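Long-range contact in DUF1896 domain-containing protein (Porphyromonas gingivalis, PDB 2APL), which is of unknown function but folds as an all-helical, strand-free chain of seven helices assigned to the DUF1896 family: residues A[74-83]-A[95-103]. Residues are numbered along the deposited sequence; the frame is centred on the assembly and turned at random.
Sequences RYDTLVSVLE and PERLAPILL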
loop_
_atom_site.group_PDB
_atom_site.type_symbol
_atom_site.label_atom_id
_atom_site.label_comp_id
_atom_site.label_asym_id
_atom_site.label_seq_id
_atom_site.Cartn_x
_atom_site.Cartn_y
_atom_site.Cartn_z
ATOM N N ARG A 74 -3.633 -3.685 0.013
ATOM C CA ARG A 74 -4.283 -4.859 -0.656
ATOM C C ARG A 74 -3.306 -5.641 -1.523
ATOM O O ARG A 74 -3.290 -6.853 -1.457
ATOM C CB ARG A 74 -5.511 -4.433 -1.453
ATOM C CG ARG A 74 -6.582 -3.798 -0.515
ATOM C CD ARG A 74 -7.810 -3.324 -1.285
ATOM N NE ARG A 74 -7.405 -2.332 -2.287
ATOM C CZ ARG A 74 -8.124 -1.985 -3.359
ATOM N NH1 ARG A 74 -9.346 -2.523 -3.586
ATOM N NH2 ARG A 74 -7.620 -1.103 -4.210
ATOM N N TYR A 75 -2.494 -4.926 -2.315
ATOM C CA TYR A 75 -1.461 -5.559 -3.133
ATOM C C TYR A 75 -0.541 -6.449 -2.316
ATOM O O TYR A 75 -0.406 -7.634 -2.642
ATOM C CB TYR A 75 -0.679 -4.537 -3.927
ATOM C CG TYR A 75 0.564 -5.104 -4.594
ATOM C CD1 TYR A 75 0.478 -5.722 -5.848
ATOM C CD2 TYR A 75 1.818 -5.065 -3.949
ATOM C CE1 TYR A 75 1.622 -6.298 -6.459
ATOM C CE2 TYR A 75 2.977 -5.607 -4.563
ATOM C CZ TYR A 75 2.862 -6.193 -5.810
ATOM O OH TYR A 75 3.955 -6.726 -6.416
ATOM N N ASP A 76 0.053 -5.900 -1.253
ATOM C CA ASP A 76 0.924 -6.668 -0.361
ATOM C C ASP A 76 0.210 -7.881 0.258
ATOM O O ASP A 76 0.816 -8.944 0.435
ATOM C CB ASP A 76 1.480 -5.772 0.779
ATOM C CG ASP A 76 2.601 -4.802 0.314
ATOM O OD1 ASP A 76 3.034 -4.852 -0.866
ATOM O OD2 ASP A 76 3.050 -3.963 1.158
ATOM N N THR A 77 -1.061 -7.708 0.637
ATOM C CA THR A 77 -1.837 -8.776 1.269
ATOM C C THR A 77 -2.033 -9.975 0.278
ATOM O O THR A 77 -1.848 -11.161 0.642
ATOM C CB THR A 77 -3.210 -8.245 1.752
ATOM O OG1 THR A 77 -2.998 -7.251 2.734
ATOM C CG2 THR A 77 -4.067 -9.376 2.418
ATOM N N LEU A 78 -2.346 -9.648 -0.978
ATOM C CA LEU A 78 -2.514 -10.692 -2.015
ATOM C C LEU A 78 -1.193 -11.412 -2.279
ATOM O O LEU A 78 -1.169 -12.644 -2.374
ATOM C CB LEU A 78 -3.051 -10.067 -3.313
ATOM C CG LEU A 78 -4.504 -9.612 -3.193
ATOM C CD1 LEU A 78 -4.842 -8.708 -4.366
ATOM C CD2 LEU A 78 -5.469 -10.811 -3.142
ATOM N N VAL A 79 -0.107 -10.643 -2.363
ATOM C CA VAL A 79 1.236 -11.222 -2.610
ATOM C C VAL A 79 1.585 -12.212 -1.501
ATOM O O VAL A 79 2.035 -13.309 -1.759
ATOM C CB VAL A 79 2.322 -10.108 -2.759
ATOM C CG1 VAL A 79 3.701 -10.667 -2.625
ATOM C CG2 VAL A 79 2.178 -9.405 -4.098
ATOM N N SER A 80 1.356 -11.805 -0.257
ATOM C CA SER A 80 1.624 -12.646 0.915
ATOM C C SER A 80 0.750 -13.921 0.959
ATOM O O SER A 80 1.249 -15.034 1.205
ATOM C CB SER A 80 1.446 -11.812 2.199
ATOM O OG SER A 80 1.514 -12.635 3.359
ATOM N N VAL A 81 -0.543 -13.762 0.723
ATOM C CA VAL A 81 -1.433 -14.912 0.626
ATOM C C VAL A 81 -0.901 -15.885 -0.404
ATOM O O VAL A 81 -0.796 -17.088 -0.123
ATOM C CB VAL A 81 -2.900 -14.553 0.340
ATOM C CG1 VAL A 81 -3.721 -15.829 -0.083
ATOM C CG2 VAL A 81 -3.509 -13.961 1.543
ATOM N N LEU A 82 -0.585 -15.375 -1.590
ATOM C CA LEU A 82 -0.042 -16.213 -2.702
ATOM C C LEU A 82 1.289 -16.882 -2.402
ATOM O O LEU A 82 1.476 -18.073 -2.762
ATOM C CB LEU A 82 0.015 -15.435 -4.044
ATOM C CG LEU A 82 -1.332 -14.943 -4.667
ATOM C CD1 LEU A 82 -1.014 -13.838 -5.675
ATOM C CD2 LEU A 82 -2.135 -16.085 -5.307
ATOM N N GLU A 83 2.194 -16.163 -1.720
ATOM C CA GLU A 83 3.472 -16.732 -1.294
ATOM C C GLU A 83 3.332 -17.728 -0.151
ATOM O O GLU A 83 4.022 -18.755 -0.134
ATOM C CB GLU A 83 4.453 -15.631 -0.882
ATOM C CG GLU A 83 4.724 -14.599 -1.968
ATOM C CD GLU A 83 5.789 -13.606 -1.606
ATOM O OE1 GLU A 83 6.540 -13.235 -2.531
ATOM O OE2 GLU A 83 5.893 -13.216 -0.418
ATOM N N PRO A 95 3.290 -14.715 -7.714
ATOM C CA PRO A 95 2.611 -13.772 -6.802
ATOM C C PRO A 95 2.654 -12.286 -7.238
ATOM O O PRO A 95 1.596 -11.614 -7.243
ATOM C CB PRO A 95 3.334 -13.991 -5.477
ATOM C CG PRO A 95 3.775 -15.472 -5.555
ATOM C CD PRO A 95 4.189 -15.638 -6.990
ATOM N N GLU A 96 3.849 -11.790 -7.600
ATOM C CA GLU A 96 4.009 -10.424 -8.073
ATOM C C GLU A 96 3.276 -10.155 -9.403
ATOM O O GLU A 96 2.808 -9.051 -9.617
ATOM C CB GLU A 96 5.481 -10.003 -8.179
ATOM C CG GLU A 96 6.485 -10.836 -7.404
ATOM C CD GLU A 96 7.899 -10.716 -7.991
ATOM O OE1 GLU A 96 8.488 -11.735 -8.457
ATOM O OE2 GLU A 96 8.423 -9.575 -8.013
ATOM N N ARG A 97 3.172 -11.145 -10.289
ATOM C CA ARG A 97 2.430 -10.943 -11.534
ATOM C C ARG A 97 0.904 -11.064 -11.432
ATOM O O ARG A 97 0.167 -10.338 -12.101
ATOM C CB ARG A 97 3.000 -11.776 -12.683
ATOM C CG ARG A 97 4.166 -11.021 -13.313
ATOM C CD ARG A 97 4.643 -11.573 -14.658
ATOM N NE ARG A 97 5.377 -12.823 -14.506
ATOM C CZ ARG A 97 6.332 -13.236 -15.328
ATOM N NH1 ARG A 97 6.701 -12.482 -16.363
ATOM N NH2 ARG A 97 6.931 -14.405 -15.110
ATOM N N LEU A 98 0.431 -11.952 -10.582
ATOM C CA LEU A 98 -0.995 -12.126 -10.418
ATOM C C LEU A 98 -1.678 -11.139 -9.485
ATOM O O LEU A 98 -2.868 -10.888 -9.647
ATOM C CB LEU A 98 -1.305 -13.545 -9.915
ATOM C CG LEU A 98 -1.574 -14.595 -10.996
ATOM C CD1 LEU A 98 -1.548 -15.957 -10.342
ATOM C CD2 LEU A 98 -2.958 -14.310 -11.619
ATOM N N ALA A 99 -0.971 -10.649 -8.470
ATOM C CA ALA A 99 -1.605 -9.813 -7.457
ATOM C C ALA A 99 -2.325 -8.590 -8.072
ATOM O O ALA A 99 -3.447 -8.321 -7.701
ATOM C CB ALA A 99 -0.566 -9.357 -6.404
ATOM N N PRO A 100 -1.662 -7.841 -9.004
ATOM C CA PRO A 100 -2.355 -6.687 -9.627
ATOM C C PRO A 100 -3.625 -7.065 -10.393
ATOM O O PRO A 100 -4.568 -6.291 -10.409
ATOM C CB PRO A 100 -1.312 -6.101 -10.618
ATOM C CG PRO A 100 -0.016 -6.670 -10.195
ATOM C CD PRO A 100 -0.285 -7.992 -9.510
ATOM N N ILE A 101 -3.652 -8.249 -10.997
ATOM C CA ILE A 101 -4.825 -8.719 -11.744
ATOM C C ILE A 101 -5.936 -9.153 -10.815
ATOM O O ILE A 101 -7.109 -8.842 -11.053
ATOM C CB ILE A 101 -4.462 -9.924 -12.683
ATOM C CG1 ILE A 101 -3.455 -9.519 -13.747
ATOM C CG2 ILE A 101 -5.678 -10.397 -13.440
ATOM C CD1 ILE A 101 -2.218 -8.932 -13.241
ATOM N N LEU A 102 -5.573 -9.891 -9.780
ATOM C CA LEU A 102 -6.515 -10.266 -8.711
ATOM C C LEU A 102 -7.113 -9.039 -8.047
ATOM O O LEU A 102 -8.302 -9.038 -7.709
ATOM C CB LEU A 102 -5.844 -11.137 -7.661
ATOM C CG LEU A 102 -5.566 -12.573 -8.089
ATOM C CD1 LEU A 102 -4.685 -13.236 -7.085
ATOM C CD2 LEU A 102 -6.935 -13.356 -8.241
ATOM N N LEU A 103 -6.299 -7.981 -7.872
ATOM C CA LEU A 103 -6.810 -6.713 -7.315
ATOM C C LEU A 103 -7.969 -6.117 -8.143
ATOM O O LEU A 103 -8.848 -5.464 -7.588
ATOM C CB LEU A 103 -5.677 -5.682 -7.122
ATOM C CG LEU A 103 -5.893 -4.625 -6.036
ATOM C CD1 LEU A 103 -6.462 -5.202 -4.755
ATOM C CD2 LEU A 103 -4.522 -3.849 -5.803
#
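Leu-78 and Leu-82 each set CG beside the backbone N (chi1 -63° in Leu-82), which directs both side chains of helix 74-85 onto helix 94-103, whereas Tyr-75 turns CG anti to its own N (169°) and brings its ring alongside that helix, edge to Pro-100. Leu-82 is a knob in a hole formed by Pro-95, Leu-98, Ala-99 and Leu-102: its CB lies 3.9 Å from Pro-95 CB, and its CD1 reaches in until it stands 4.0 Å from Leu-102 CD1. One turn earlier, Leu-78 CD1 rests 3.6 Å from Ala-99 O, a carbonyl already engaged by Leu-103 N within its own helix. The small Ala-99 side chain is consistent with the close approach of the Leu-78 and Ala-99 backbones, its CB meeting Val-79 CG2 at 3.6 Å and also touching the tyrosine ring. Successive helices of an all-helical chain are joined here, the two axes coming within 8.8 Å at an interaxial angle of 129°, nearer to perpendicular than to antiparallel. Within helix 94-103 the ring nitrogen of Pro-100 has no hydrogen to give the preceding turn, and the helix kinks there; Pro-100 CD then meets the Tyr-75 ring edge in plane, 4.0 Å from CE1, while Val-79 CG2 lies above one ring face, offset toward the rim. At the start of helix 74-85, Leu-103 CD1 packs 3.5 Å from Arg-74 CB and sits over the centre of the guanidinium face, an apolar contact with the flat group. The far end is closed by the aliphatic part of Glu-83, whose CG is 3.8 Å from Pro-95 CG. Behind the leucines, Ile-108 of helix 106-112 touches both Leu-78 and Leu-102, and Leu-141 of helix 126-143 meets Leu-102.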